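Cellulose biosynthesis protein BcsG (Salmonella typhimurium LT2, PDB 5OLT) is required for cellulose biosynthesis, this chain being its zinc-binding extramembrane domain of the alkaline phosphatase family, cut from a longer membrane protein. Local coordinates at residues N35-A40 and A352-N357; A247-L252 and K297-K302; K258-V263 and E323-A328; V361-Q366 and G376-Y381. All coordinates share one frame; numbering follows the deposited sequence.

Contact 1: residues N35-A40 and A352-N357; sequences NTFYAA and APVSEN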
loop_
_atom_site.group_PDB
_atom_site.type_symbol
_atom_site.label_atom_id
_atom_site.label_comp_id
_atom_site.label_asym_id
_atom_site.label_seq_id
_atom_site.Cartn_x
_atom_site.Cartn_y
_atom_site.Cartn_z
ATOM N N ASN A 35 -9.746 1.861 -21.253
ATOM C CA ASN A 35 -11.144 1.690 -20.962
ATOM C C ASN A 35 -11.493 0.245 -20.596
ATOM O O ASN A 35 -12.311 0.012 -19.706
ATOM C CB ASN A 35 -12.007 2.213 -22.128
ATOM C CG ASN A 35 -12.271 3.706 -22.028
ATOM O OD1 ASN A 35 -12.572 4.223 -20.953
ATOM N ND2 ASN A 35 -12.117 4.406 -23.138
ATOM N N THR A 36 -10.830 -0.710 -21.262
ATOM C CA THR A 36 -11.005 -2.153 -20.963
ATOM C C THR A 36 -10.525 -2.465 -19.538
ATOM O O THR A 36 -11.197 -3.178 -18.803
ATOM C CB THR A 36 -10.288 -3.008 -22.008
ATOM O OG1 THR A 36 -10.867 -2.696 -23.271
ATOM C CG2 THR A 36 -10.476 -4.496 -21.730
ATOM N N PHE A 37 -9.383 -1.866 -19.166
ATOM C CA PHE A 37 -8.876 -1.994 -17.802
ATOM C C PHE A 37 -9.887 -1.429 -16.791
ATOM O O PHE A 37 -10.227 -2.092 -15.818
ATOM C CB PHE A 37 -7.509 -1.293 -17.719
ATOM C CG PHE A 37 -6.970 -1.108 -16.303
ATOM C CD1 PHE A 37 -6.271 -2.126 -15.662
ATOM C CD2 PHE A 37 -7.154 0.095 -15.630
ATOM C CE1 PHE A 37 -5.758 -1.953 -14.367
ATOM C CE2 PHE A 37 -6.676 0.274 -14.334
ATOM C CZ PHE A 37 -5.959 -0.743 -13.711
ATOM N N TYR A 38 -10.416 -0.222 -17.034
ATOM C CA TYR A 38 -11.358 0.354 -16.090
ATOM C C TYR A 38 -12.592 -0.531 -15.944
ATOM O O TYR A 38 -13.092 -0.706 -14.849
ATOM C CB TYR A 38 -11.819 1.743 -16.534
ATOM C CG TYR A 38 -10.797 2.855 -16.429
ATOM C CD1 TYR A 38 -9.836 2.905 -15.388
ATOM C CD2 TYR A 38 -10.810 3.909 -17.364
ATOM C CE1 TYR A 38 -8.926 3.989 -15.315
ATOM C CE2 TYR A 38 -9.912 4.961 -17.292
ATOM C CZ TYR A 38 -8.991 5.009 -16.270
ATOM O OH TYR A 38 -8.130 6.066 -16.214
ATOM N N ALA A 39 -13.086 -1.066 -17.075
ATOM C CA ALA A 39 -14.296 -1.916 -17.036
ATOM C C ALA A 39 -14.032 -3.154 -16.214
ATOM O O ALA A 39 -14.849 -3.514 -15.375
ATOM C CB ALA A 39 -14.723 -2.284 -18.444
ATOM N N ALA A 40 -12.880 -3.799 -16.446
ATOM C CA ALA A 40 -12.591 -5.034 -15.719
ATOM C C ALA A 40 -12.421 -4.739 -14.235
ATOM O O ALA A 40 -12.884 -5.494 -13.373
ATOM C CB ALA A 40 -11.364 -5.701 -16.266
ATOM N N ALA A 352 -2.756 -4.737 -13.486
ATOM C CA ALA A 352 -1.820 -4.081 -14.406
ATOM C C ALA A 352 -1.309 -2.781 -13.765
ATOM O O ALA A 352 -2.056 -2.126 -12.993
ATOM C CB ALA A 352 -2.495 -3.803 -15.761
ATOM N N PRO A 353 -0.047 -2.410 -14.074
ATOM C CA PRO A 353 0.539 -1.180 -13.489
ATOM C C PRO A 353 0.088 0.072 -14.219
ATOM O O PRO A 353 0.728 0.551 -15.125
ATOM C CB PRO A 353 2.045 -1.412 -13.629
ATOM C CG PRO A 353 2.136 -2.241 -14.857
ATOM C CD PRO A 353 0.980 -3.217 -14.760
ATOM N N VAL A 354 -1.060 0.540 -13.829
ATOM C CA VAL A 354 -1.638 1.775 -14.350
ATOM C C VAL A 354 -1.568 2.788 -13.222
ATOM O O VAL A 354 -1.936 2.480 -12.084
ATOM C CB VAL A 354 -3.109 1.543 -14.740
ATOM C CG1 VAL A 354 -3.788 2.866 -15.115
ATOM C CG2 VAL A 354 -3.187 0.499 -15.867
ATOM N N SER A 355 -1.094 3.995 -13.522
ATOM C CA SER A 355 -0.981 5.019 -12.486
ATOM C C SER A 355 -1.527 6.334 -13.000
ATOM O O SER A 355 -1.402 6.637 -14.207
ATOM C CB SER A 355 0.484 5.219 -12.078
ATOM O OG SER A 355 1.016 3.996 -11.605
ATOM N N GLU A 356 -2.126 7.099 -12.102
ATOM C CA GLU A 356 -2.737 8.358 -12.504
ATOM C C GLU A 356 -2.631 9.399 -11.479
ATOM O O GLU A 356 -2.647 9.120 -10.277
ATOM C CB GLU A 356 -4.269 8.201 -12.697
ATOM C CG GLU A 356 -4.691 7.061 -13.526
ATOM C CD GLU A 356 -6.155 7.104 -13.882
ATOM O OE1 GLU A 356 -6.842 8.188 -13.868
ATOM O OE2 GLU A 356 -6.574 6.000 -14.216
ATOM N N ASN A 357 -2.525 10.637 -11.973
ATOM C CA ASN A 357 -2.835 11.830 -11.170
ATOM C C ASN A 357 -3.945 12.550 -11.970
ATOM O O ASN A 357 -4.321 12.076 -13.033
ATOM C CB ASN A 357 -1.589 12.705 -10.986
ATOM C CG ASN A 357 -0.424 11.967 -10.320
ATOM O OD1 ASN A 357 -0.604 11.099 -9.463
ATOM N ND2 ASN A 357 0.785 12.364 -10.672
#
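One face of the F37 ring is covered by a methyl of V354: CG2 sits almost over the ring centre, 3.7 Å from the centroid, a clean CH-pi contact. F37 and V354 reach toward each other from opposite directions, the ring coming off helix 27-42 and the valine off the segment that leads into strand 355-357. The CB of A352 adds to this patch, packing 4.0 Å from CE1 of F37. With its CG anti to the backbone N (chi1 169°), F37 swings toward the carbonyl side of its own residue and out over A352 and V354. The second flat group, the Y38 ring, has E356 OE2 at its edge, in the ring plane. The helix lies against strand 355-357 and the loop before it, the first strand of a four-stranded antiparallel sheet, S355 being bonded through its backbone to V362 of the next strand. Y38 OH donates to E356 OE2 at 2.5 Å, a short bond. The ring and carboxylate planes are turned 52° apart, and the hydroxyl meets OE2 from above the carboxylate, 36° out of its plane. The other oxygen, OE1, accepts the backbone N of H119, so both oxygens of this buried carboxylate have donors, an environment that would probably favour the ionised form. Further back along the helix, W33 and L34 also pack on V354.

Contact 2: residues A247-L252 and K297-K302; sequences AFFTEL and KFFGMK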
loop_
_atom_site.group_PDB
_atom_site.type_symbol
_atom_site.label_atom_id
_atom_site.label_comp_id
_atom_site.label_asym_id
_atom_site.label_seq_id
_atom_site.Cartn_x
_atom_site.Cartn_y
_atom_site.Cartn_z
ATOM N N ALA A 247 13.208 -2.327 14.917
ATOM C CA ALA A 247 13.182 -2.326 16.373
ATOM C C ALA A 247 11.753 -2.586 16.842
ATOM O O ALA A 247 11.542 -3.389 17.756
ATOM C CB ALA A 247 13.716 -1.026 16.924
ATOM N N PHE A 248 10.772 -1.952 16.200
ATOM C CA PHE A 248 9.412 -2.205 16.559
ATOM C C PHE A 248 8.962 -3.630 16.265
ATOM O O PHE A 248 8.240 -4.220 17.077
ATOM C CB PHE A 248 8.466 -1.198 15.895
ATOM C CG PHE A 248 7.088 -1.330 16.422
ATOM C CD1 PHE A 248 6.862 -1.044 17.792
ATOM C CD2 PHE A 248 6.055 -1.775 15.629
ATOM C CE1 PHE A 248 5.618 -1.159 18.348
ATOM C CE2 PHE A 248 4.752 -1.914 16.209
ATOM C CZ PHE A 248 4.568 -1.624 17.570
ATOM N N PHE A 249 9.396 -4.200 15.144
ATOM C CA PHE A 249 9.062 -5.593 14.857
ATOM C C PHE A 249 9.573 -6.464 16.003
ATOM O O PHE A 249 8.881 -7.394 16.437
ATOM C CB PHE A 249 9.663 -6.027 13.527
ATOM C CG PHE A 249 8.950 -5.492 12.310
ATOM C CD1 PHE A 249 7.896 -4.554 12.397
ATOM C CD2 PHE A 249 9.321 -5.955 11.048
ATOM C CE1 PHE A 249 7.252 -4.081 11.231
ATOM C CE2 PHE A 249 8.680 -5.502 9.902
ATOM C CZ PHE A 249 7.663 -4.559 9.991
ATOM N N THR A 250 10.780 -6.182 16.488
ATOM C CA THR A 250 11.326 -6.936 17.659
ATOM C C THR A 250 10.452 -6.787 18.915
ATOM O O THR A 250 10.171 -7.794 19.620
ATOM C CB THR A 250 12.794 -6.550 17.912
ATOM O OG1 THR A 250 13.532 -6.855 16.720
ATOM C CG2 THR A 250 13.376 -7.326 19.057
ATOM N N GLU A 251 10.011 -5.565 19.198
ATOM C CA GLU A 251 9.068 -5.307 20.292
ATOM C C GLU A 251 7.777 -6.084 20.106
ATOM O O GLU A 251 7.237 -6.651 21.082
ATOM C CB GLU A 251 8.753 -3.812 20.475
ATOM C CG GLU A 251 9.885 -2.988 21.051
ATOM C CD GLU A 251 10.445 -3.618 22.319
ATOM O OE1 GLU A 251 9.708 -3.659 23.338
ATOM O OE2 GLU A 251 11.616 -4.092 22.290
ATOM N N LEU A 252 7.300 -6.156 18.861
ATOM C CA LEU A 252 6.048 -6.867 18.588
ATOM C C LEU A 252 6.211 -8.342 18.825
ATOM O O LEU A 252 5.315 -8.974 19.425
ATOM C CB LEU A 252 5.551 -6.666 17.155
ATOM C CG LEU A 252 4.687 -5.466 16.849
ATOM C CD1 LEU A 252 4.201 -5.682 15.433
ATOM C CD2 LEU A 252 3.512 -5.309 17.786
ATOM N N LYS A 297 3.927 -8.886 7.334
ATOM C CA LYS A 297 4.536 -9.736 8.371
ATOM C C LYS A 297 3.467 -10.089 9.384
ATOM O O LYS A 297 2.697 -9.229 9.816
ATOM C CB LYS A 297 5.674 -8.994 9.092
ATOM C CG LYS A 297 6.537 -9.868 10.002
ATOM C CD LYS A 297 7.804 -9.127 10.437
ATOM C CE LYS A 297 8.586 -9.938 11.471
ATOM N NZ LYS A 297 9.038 -11.268 10.991
ATOM N N PHE A 298 3.426 -11.359 9.768
ATOM C CA PHE A 298 2.515 -11.807 10.838
ATOM C C PHE A 298 3.288 -12.069 12.127
ATOM O O PHE A 298 4.402 -12.642 12.099
ATOM C CB PHE A 298 1.797 -13.087 10.426
ATOM C CG PHE A 298 0.908 -12.934 9.213
ATOM C CD1 PHE A 298 -0.443 -12.561 9.363
ATOM C CD2 PHE A 298 1.403 -13.188 7.927
ATOM C CE1 PHE A 298 -1.265 -12.438 8.237
ATOM C CE2 PHE A 298 0.595 -13.049 6.814
ATOM C CZ PHE A 298 -0.756 -12.692 6.970
ATOM N N PHE A 299 2.737 -11.613 13.235
ATOM C CA PHE A 299 3.342 -11.777 14.554
ATOM C C PHE A 299 2.383 -12.588 15.400
ATOM O O PHE A 299 1.148 -12.499 15.228
ATOM C CB PHE A 299 3.555 -10.429 15.230
ATOM C CG PHE A 299 4.553 -9.557 14.518
ATOM C CD1 PHE A 299 4.165 -8.746 13.442
ATOM C CD2 PHE A 299 5.871 -9.560 14.918
ATOM C CE1 PHE A 299 5.079 -7.945 12.787
ATOM C CE2 PHE A 299 6.800 -8.767 14.235
ATOM C CZ PHE A 299 6.389 -7.956 13.193
ATOM N N GLY A 300 2.956 -13.407 16.280
ATOM C CA GLY A 300 2.175 -14.145 17.256
ATOM C C GLY A 300 1.561 -15.417 16.711
ATOM O O GLY A 300 0.645 -15.973 17.342
ATOM N N MET A 301 2.034 -15.895 15.558
ATOM C CA MET A 301 1.522 -17.149 14.982
ATOM C C MET A 301 2.067 -18.362 15.733
ATOM O O MET A 301 3.237 -18.385 16.133
ATOM C CB MET A 301 1.870 -17.301 13.516
ATOM C CG MET A 301 1.203 -16.254 12.617
ATOM S SD MET A 301 1.694 -16.493 10.903
ATOM C CE MET A 301 0.931 -18.057 10.458
ATOM N N LYS A 302 1.238 -19.391 15.847
ATOM C CA LYS A 302 1.671 -20.635 16.492
ATOM C C LYS A 302 2.778 -21.245 15.626
ATOM O O LYS A 302 3.734 -21.870 16.149
ATOM C CB LYS A 302 0.486 -21.605 16.610
ATOM C CG LYS A 302 0.865 -22.938 17.263
ATOM C CD LYS A 302 -0.311 -23.866 17.484
ATOM C CE LYS A 302 0.182 -25.099 18.244
ATOM N NZ LYS A 302 0.177 -24.850 19.712
#
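This is apolar, aromatic-centred packing of a helix on a sheet: helix 234-255 lies over strand 291-299 of the large mixed sheet, and F249 and L252 meet F299 with no hydrogen bond between the segments. The two phenylalanines form a T-shaped pair, the edge of F299 directed at the face of F249, with centroids 5.4 Å apart and planes at 67°. The leading atom is F299 CZ, which comes within 3.7 Å of F249 CG. L252 then takes a face of F299: its CD1 stands 3.7 Å from the ring centroid, displaced toward the rim, in a CH-pi contact, while its CB sits near CD2 and CE2 of the same ring. F299 thus meets F249 with its edge and L252 with a face, two residues three apart on the helix, roughly one turn. The local axes of helix and strand approach to 9.9 Å and run 33° apart, as in the helix layers that flank the sheet of an alkaline phosphatase-like alpha/beta fold. V261 of the neighbouring strand touches F249, L252 and F299. K297 contributes its aliphatic part, CD lying 3.6 Å from F249 CD2. Its chain is extended as far as CE and bends only at the last torsion (chi4 60°), and NZ goes on to bond the carbonyl of H87. Helix 191-203 packs on the helix as well, with L199 against L252 and L195 and W198 against F248.

Contact 3: residues K258-V263 and E323-A328; sequences KVMVVV and ELVVRA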
loop_
_atom_site.group_PDB
_atom_site.type_symbol
_atom_site.label_atom_id
_atom_site.label_comp_id
_atom_site.label_asym_id
_atom_site.label_seq_id
_atom_site.Cartn_x
_atom_site.Cartn_y
_atom_site.Cartn_z
ATOM N N LYS A 258 -0.998 -11.172 18.607
ATOM C CA LYS A 258 -1.306 -11.567 17.226
ATOM C C LYS A 258 -1.531 -10.286 16.415
ATOM O O LYS A 258 -2.475 -9.535 16.665
ATOM C CB LYS A 258 -2.555 -12.445 17.192
ATOM C CG LYS A 258 -2.333 -13.797 17.874
ATOM C CD LYS A 258 -3.630 -14.564 18.009
ATOM C CE LYS A 258 -3.411 -15.951 18.638
ATOM N NZ LYS A 258 -2.886 -15.926 20.049
ATOM N N VAL A 259 -0.632 -10.041 15.457
ATOM C CA VAL A 259 -0.658 -8.815 14.669
ATOM C C VAL A 259 -0.338 -9.134 13.229
ATOM O O VAL A 259 0.588 -9.876 12.935
ATOM C CB VAL A 259 0.315 -7.739 15.198
ATOM C CG1 VAL A 259 0.139 -6.411 14.418
ATOM C CG2 VAL A 259 0.119 -7.446 16.684
ATOM N N MET A 260 -1.108 -8.527 12.329
ATOM C CA MET A 260 -0.794 -8.534 10.908
ATOM C C MET A 260 -0.315 -7.144 10.557
ATOM O O MET A 260 -1.081 -6.202 10.689
ATOM C CB MET A 260 -2.032 -8.902 10.089
ATOM C CG MET A 260 -1.791 -8.900 8.581
ATOM S SD MET A 260 -3.301 -9.360 7.731
ATOM C CE MET A 260 -2.779 -9.321 6.028
ATOM N N VAL A 261 0.937 -7.023 10.132
ATOM C CA VAL A 261 1.527 -5.718 9.753
ATOM C C VAL A 261 1.665 -5.675 8.244
ATOM O O VAL A 261 2.198 -6.595 7.634
ATOM C CB VAL A 261 2.892 -5.482 10.418
ATOM C CG1 VAL A 261 3.481 -4.160 9.922
ATOM C CG2 VAL A 261 2.716 -5.458 11.939
ATOM N N VAL A 262 1.099 -4.635 7.629
ATOM C CA VAL A 262 1.216 -4.407 6.190
ATOM C C VAL A 262 1.970 -3.103 6.004
ATOM O O VAL A 262 1.532 -2.072 6.529
ATOM C CB VAL A 262 -0.156 -4.293 5.510
ATOM C CG1 VAL A 262 0.040 -4.017 4.012
ATOM C CG2 VAL A 262 -0.951 -5.568 5.759
ATOM N N VAL A 263 3.096 -3.150 5.297
ATOM C CA VAL A 263 3.835 -1.945 4.973
ATOM C C VAL A 263 3.547 -1.659 3.507
ATOM O O VAL A 263 3.822 -2.518 2.655
ATOM C CB VAL A 263 5.348 -2.155 5.182
ATOM C CG1 VAL A 263 6.131 -0.952 4.623
ATOM C CG2 VAL A 263 5.603 -2.338 6.656
ATOM N N GLU A 323 -7.046 -8.801 -0.372
ATOM C CA GLU A 323 -7.216 -10.254 -0.373
ATOM C C GLU A 323 -6.457 -10.938 0.755
ATOM O O GLU A 323 -7.000 -11.836 1.403
ATOM C CB GLU A 323 -6.751 -10.805 -1.717
ATOM C CG GLU A 323 -6.900 -12.306 -1.845
ATOM C CD GLU A 323 -8.299 -12.812 -1.743
ATOM O OE1 GLU A 323 -9.251 -12.074 -2.077
ATOM O OE2 GLU A 323 -8.443 -14.005 -1.349
ATOM N N LEU A 324 -5.229 -10.496 1.035
ATOM C CA LEU A 324 -4.507 -11.094 2.153
ATOM C C LEU A 324 -5.209 -10.833 3.477
ATOM O O LEU A 324 -5.262 -11.744 4.335
ATOM C CB LEU A 324 -3.055 -10.565 2.206
ATOM C CG LEU A 324 -2.124 -11.179 1.136
ATOM C CD1 LEU A 324 -0.848 -10.365 1.057
ATOM C CD2 LEU A 324 -1.810 -12.660 1.418
ATOM N N VAL A 325 -5.796 -9.639 3.649
ATOM C CA VAL A 325 -6.586 -9.346 4.842
ATOM C C VAL A 325 -7.785 -10.289 4.956
ATOM O O VAL A 325 -8.022 -10.829 6.047
ATOM C CB VAL A 325 -6.986 -7.840 4.937
ATOM C CG1 VAL A 325 -7.933 -7.594 6.129
ATOM C CG2 VAL A 325 -5.715 -6.975 5.054
ATOM N N VAL A 326 -8.547 -10.488 3.885
ATOM C CA VAL A 326 -9.692 -11.359 4.064
ATOM C C VAL A 326 -9.237 -12.796 4.381
ATOM O O VAL A 326 -9.885 -13.448 5.208
ATOM C CB VAL A 326 -10.671 -11.236 2.891
ATOM C CG1 VAL A 326 -10.229 -12.057 1.703
ATOM C CG2 VAL A 326 -12.078 -11.603 3.309
ATOM N N ARG A 327 -8.108 -13.244 3.796
ATOM C CA ARG A 327 -7.574 -14.599 4.086
ATOM C C ARG A 327 -7.218 -14.730 5.558
ATOM O O ARG A 327 -7.323 -15.831 6.129
ATOM C CB ARG A 327 -6.380 -14.930 3.184
ATOM C CG ARG A 327 -6.837 -15.043 1.726
ATOM C CD ARG A 327 -5.704 -15.405 0.812
ATOM N NE ARG A 327 -6.174 -15.487 -0.579
ATOM C CZ ARG A 327 -5.413 -15.937 -1.580
ATOM N NH1 ARG A 327 -4.179 -16.378 -1.351
ATOM N NH2 ARG A 327 -5.877 -15.937 -2.825
ATOM N N ALA A 328 -6.881 -13.618 6.200
ATOM C CA ALA A 328 -6.525 -13.624 7.623
ATOM C C ALA A 328 -7.649 -13.267 8.558
ATOM O O ALA A 328 -7.467 -13.388 9.764
ATOM C CB ALA A 328 -5.392 -12.647 7.840
#
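M260 reaches out from its strand to helix 318-328 and makes the close contacts of this pairing with the end of its side chain. CG is anti to the backbone N (chi1 179°) and the two following torsions are also near 180°, so the chain is fully extended and spans the gap between two axes 10.9 Å apart. Its methyl lands against the helix backbone as well as on side chains: CE is 3.8 Å from the carbonyl carbon of L324, 4.0 Å from L324 CB and 3.9 Å from V325 CG2. The sulfur, one atom back, rests 3.9 Å from the CB of A328, one turn further along the helix. All these contacts are at ordinary van der Waals separations, and no hydrogen bond joins the segments. Elsewhere the fit is slacker. V262 also points at the helix, but V262 CG2 stays 5.0 Å from V325 CG2. On the partly exposed flank of the helix, V326 points away from the strand, and R327 and E323 make a salt bridge one turn apart: R327 NE donates to the anti lone pair of E323 OE2 at 2.8 Å, near the guanidinium plane. R327 NH1 holds the carbonyls of L344 and S346, tying this flank to the end of helix 341-345. V296 and F298 of the adjoining strand also pack on M260. A helix running antiparallel to the strand it covers, at 178°, on the sheet face turned away from helix 234-255, gives the three-layered alpha/beta/alpha sandwich of the alkaline phosphatase family.

Contact 4: residues V361-Q366 and G376-Y381; sequences VVIQYQ and GDWVPY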
loop_
_atom_site.group_PDB
_atom_site.type_symbol
_atom_site.label_atom_id
_atom_site.label_comp_id
_atom_site.label_asym_id
_atom_site.label_seq_id
_atom_site.Cartn_x
_atom_site.Cartn_y
_atom_site.Cartn_z
ATOM N N VAL A 361 -2.032 9.915 -17.102
ATOM C CA VAL A 361 -2.096 8.443 -16.906
ATOM C C VAL A 361 -0.819 7.836 -17.480
ATOM O O VAL A 361 -0.348 8.248 -18.554
ATOM C CB VAL A 361 -3.322 7.821 -17.634
ATOM C CG1 VAL A 361 -3.414 6.343 -17.332
ATOM C CG2 VAL A 361 -4.665 8.483 -17.238
ATOM N N VAL A 362 -0.249 6.879 -16.735
ATOM C CA VAL A 362 0.919 6.148 -17.195
ATOM C C VAL A 362 0.521 4.675 -17.206
ATOM O O VAL A 362 -0.044 4.158 -16.230
ATOM C CB VAL A 362 2.135 6.362 -16.273
ATOM C CG1 VAL A 362 3.281 5.447 -16.664
ATOM C CG2 VAL A 362 2.578 7.811 -16.362
ATOM N N ILE A 363 0.863 3.996 -18.297
ATOM C CA ILE A 363 0.650 2.536 -18.422
ATOM C C ILE A 363 1.892 1.873 -18.976
ATOM O O ILE A 363 2.778 2.542 -19.527
ATOM C CB ILE A 363 -0.569 2.177 -19.329
ATOM C CG1 ILE A 363 -0.285 2.507 -20.807
ATOM C CG2 ILE A 363 -1.818 2.912 -18.797
ATOM C CD1 ILE A 363 -1.417 2.126 -21.774
ATOM N N GLN A 364 1.954 0.553 -18.803
ATOM C CA GLN A 364 2.914 -0.293 -19.509
ATOM C C GLN A 364 2.146 -1.013 -20.600
ATOM O O GLN A 364 1.127 -1.625 -20.324
ATOM C CB GLN A 364 3.561 -1.303 -18.569
ATOM C CG GLN A 364 4.429 -0.686 -17.495
ATOM C CD GLN A 364 5.828 -0.351 -17.971
ATOM O OE1 GLN A 364 6.230 -0.706 -19.071
ATOM N NE2 GLN A 364 6.575 0.305 -17.125
ATOM N N TYR A 365 2.620 -0.938 -21.826
ATOM C CA TYR A 365 1.901 -1.594 -22.939
ATOM C C TYR A 365 2.950 -2.318 -23.749
ATOM O O TYR A 365 3.899 -1.682 -24.233
ATOM C CB TYR A 365 1.149 -0.561 -23.808
ATOM C CG TYR A 365 0.182 -1.225 -24.762
ATOM C CD1 TYR A 365 0.631 -1.707 -25.997
ATOM C CD2 TYR A 365 -1.176 -1.394 -24.420
ATOM C CE1 TYR A 365 -0.242 -2.360 -26.871
ATOM C CE2 TYR A 365 -2.050 -2.065 -25.269
ATOM C CZ TYR A 365 -1.575 -2.528 -26.506
ATOM O OH TYR A 365 -2.443 -3.180 -27.361
ATOM N N GLN A 366 2.783 -3.643 -23.865
ATOM C CA GLN A 366 3.778 -4.527 -24.466
ATOM C C GLN A 366 5.169 -4.248 -23.901
ATOM O O GLN A 366 6.165 -4.162 -24.632
ATOM C CB GLN A 366 3.737 -4.440 -25.994
ATOM C CG GLN A 366 2.431 -4.978 -26.550
ATOM C CD GLN A 366 2.313 -4.842 -28.051
ATOM O OE1 GLN A 366 3.229 -4.378 -28.714
ATOM N NE2 GLN A 366 1.179 -5.240 -28.586
ATOM N N GLY A 376 -5.291 13.429 -24.070
ATOM C CA GLY A 376 -4.696 13.564 -25.410
ATOM C C GLY A 376 -4.075 12.275 -25.988
ATOM O O GLY A 376 -4.458 11.170 -25.587
ATOM N N ASP A 377 -3.154 12.407 -26.943
ATOM C CA ASP A 377 -2.452 11.263 -27.577
ATOM C C ASP A 377 -1.396 10.670 -26.646
ATOM O O ASP A 377 -0.647 11.419 -26.012
ATOM C CB ASP A 377 -1.687 11.684 -28.837
ATOM C CG ASP A 377 -2.595 12.057 -30.013
ATOM O OD1 ASP A 377 -3.666 11.430 -30.229
ATOM O OD2 ASP A 377 -2.198 12.980 -30.747
ATOM N N TRP A 378 -1.298 9.344 -26.619
ATOM C CA TRP A 378 -0.234 8.674 -25.874
ATOM C C TRP A 378 1.122 8.950 -26.479
ATOM O O TRP A 378 1.281 9.019 -27.716
ATOM C CB TRP A 378 -0.465 7.159 -25.810
ATOM C CG TRP A 378 -1.689 6.796 -25.050
ATOM C CD1 TRP A 378 -2.949 6.657 -25.553
ATOM C CD2 TRP A 378 -1.788 6.465 -23.649
ATOM N NE1 TRP A 378 -3.831 6.327 -24.568
ATOM C CE2 TRP A 378 -3.151 6.186 -23.377
ATOM C CE3 TRP A 378 -0.858 6.425 -22.589
ATOM C CZ2 TRP A 378 -3.618 5.861 -22.101
ATOM C CZ3 TRP A 378 -1.318 6.115 -21.321
ATOM C CH2 TRP A 378 -2.687 5.797 -21.084
ATOM N N VAL A 379 2.121 9.086 -25.617
ATOM C CA VAL A 379 3.521 9.244 -26.057
ATOM C C VAL A 379 4.376 8.333 -25.205
ATOM O O VAL A 379 4.042 8.086 -24.037
ATOM C CB VAL A 379 4.047 10.714 -25.979
ATOM C CG1 VAL A 379 3.477 11.544 -27.116
ATOM C CG2 VAL A 379 3.787 11.370 -24.636
ATOM N N PRO A 380 5.443 7.772 -25.760
ATOM C CA PRO A 380 6.347 6.983 -24.912
ATOM C C PRO A 380 6.853 7.843 -23.739
ATOM O O PRO A 380 7.175 9.032 -23.881
ATOM C CB PRO A 380 7.499 6.612 -25.860
ATOM C CG PRO A 380 6.832 6.626 -27.198
ATOM C CD PRO A 380 5.858 7.749 -27.174
ATOM N N TYR A 381 6.881 7.235 -22.558
ATOM C CA TYR A 381 7.498 7.915 -21.429
ATOM C C TYR A 381 9.032 7.819 -21.667
ATOM O O TYR A 381 9.533 6.722 -21.893
ATOM C CB TYR A 381 7.094 7.211 -20.120
ATOM C CG TYR A 381 7.699 7.944 -18.925
ATOM C CD1 TYR A 381 7.203 9.187 -18.540
ATOM C CD2 TYR A 381 8.820 7.430 -18.253
ATOM C CE1 TYR A 381 7.772 9.909 -17.501
ATOM C CE2 TYR A 381 9.391 8.144 -17.195
ATOM C CZ TYR A 381 8.865 9.379 -16.844
ATOM O OH TYR A 381 9.410 10.116 -15.820
#
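I363 carries CG1 between its backbone N and carbonyl carbon (chi1 70°), and from there the chain runs on extended, so that CD1 lies over the indole of W378. On the other side, W378 has CG beside its backbone N (chi1 -65°), which sends the six-membered ring in toward strand 360-365. The two side chains cross at about a right angle. CD1 of I363 lies 4.1 Å from the centroid of the six-membered ring, 19° off the normal and shifted toward the rim, a CH-pi contact over one face; I363 CG2 approaches W378 CH2 at 3.8 Å. V361, two residues earlier on the same side of the strand, meets the same end of the indole, its CG1 being 3.9 Å from W378 CH2. Strand 368-373 pairs with both strand 360-365 and strand 379-380, so W378 reaches across it, touching Y370 and R372 on the way, with L30 of helix 27-42 also touching its side chain. No hydrogen bond joins the segments; the contact is mainly aliphatic on aromatic, with the V361 carbonyl O 3.6 Å from W378 CZ3. NE1 is bonded to N31 OD1 of the helix, and this bond and the packing on I363 and V361 together probably help fix how the indole is turned.

How the contacts relate
Two separate neighbourhoods emerge. Contacts 2 and 3 have centres 13 Å apart and share the large mixed sheet, where strands 259-265 and 291-299 are neighbours; their segments alternate along the chain, and together they pack helices on both faces of this alpha/beta core. Contacts 1 and 4, 12 Å apart, share the four-stranded antiparallel sheet near the C-terminus, with strand 355-357 followed in the chain by its antiparallel neighbour 360-365. Contact 1 brings helix 27-42 to this sheet, so an N-terminal helix packs against the C-terminal sheet, while contacts 2 and 3 fall between its two segments in sequence. Centres of contacts 2 and 4 are 41 Å apart, on opposite sides of the chain's centre.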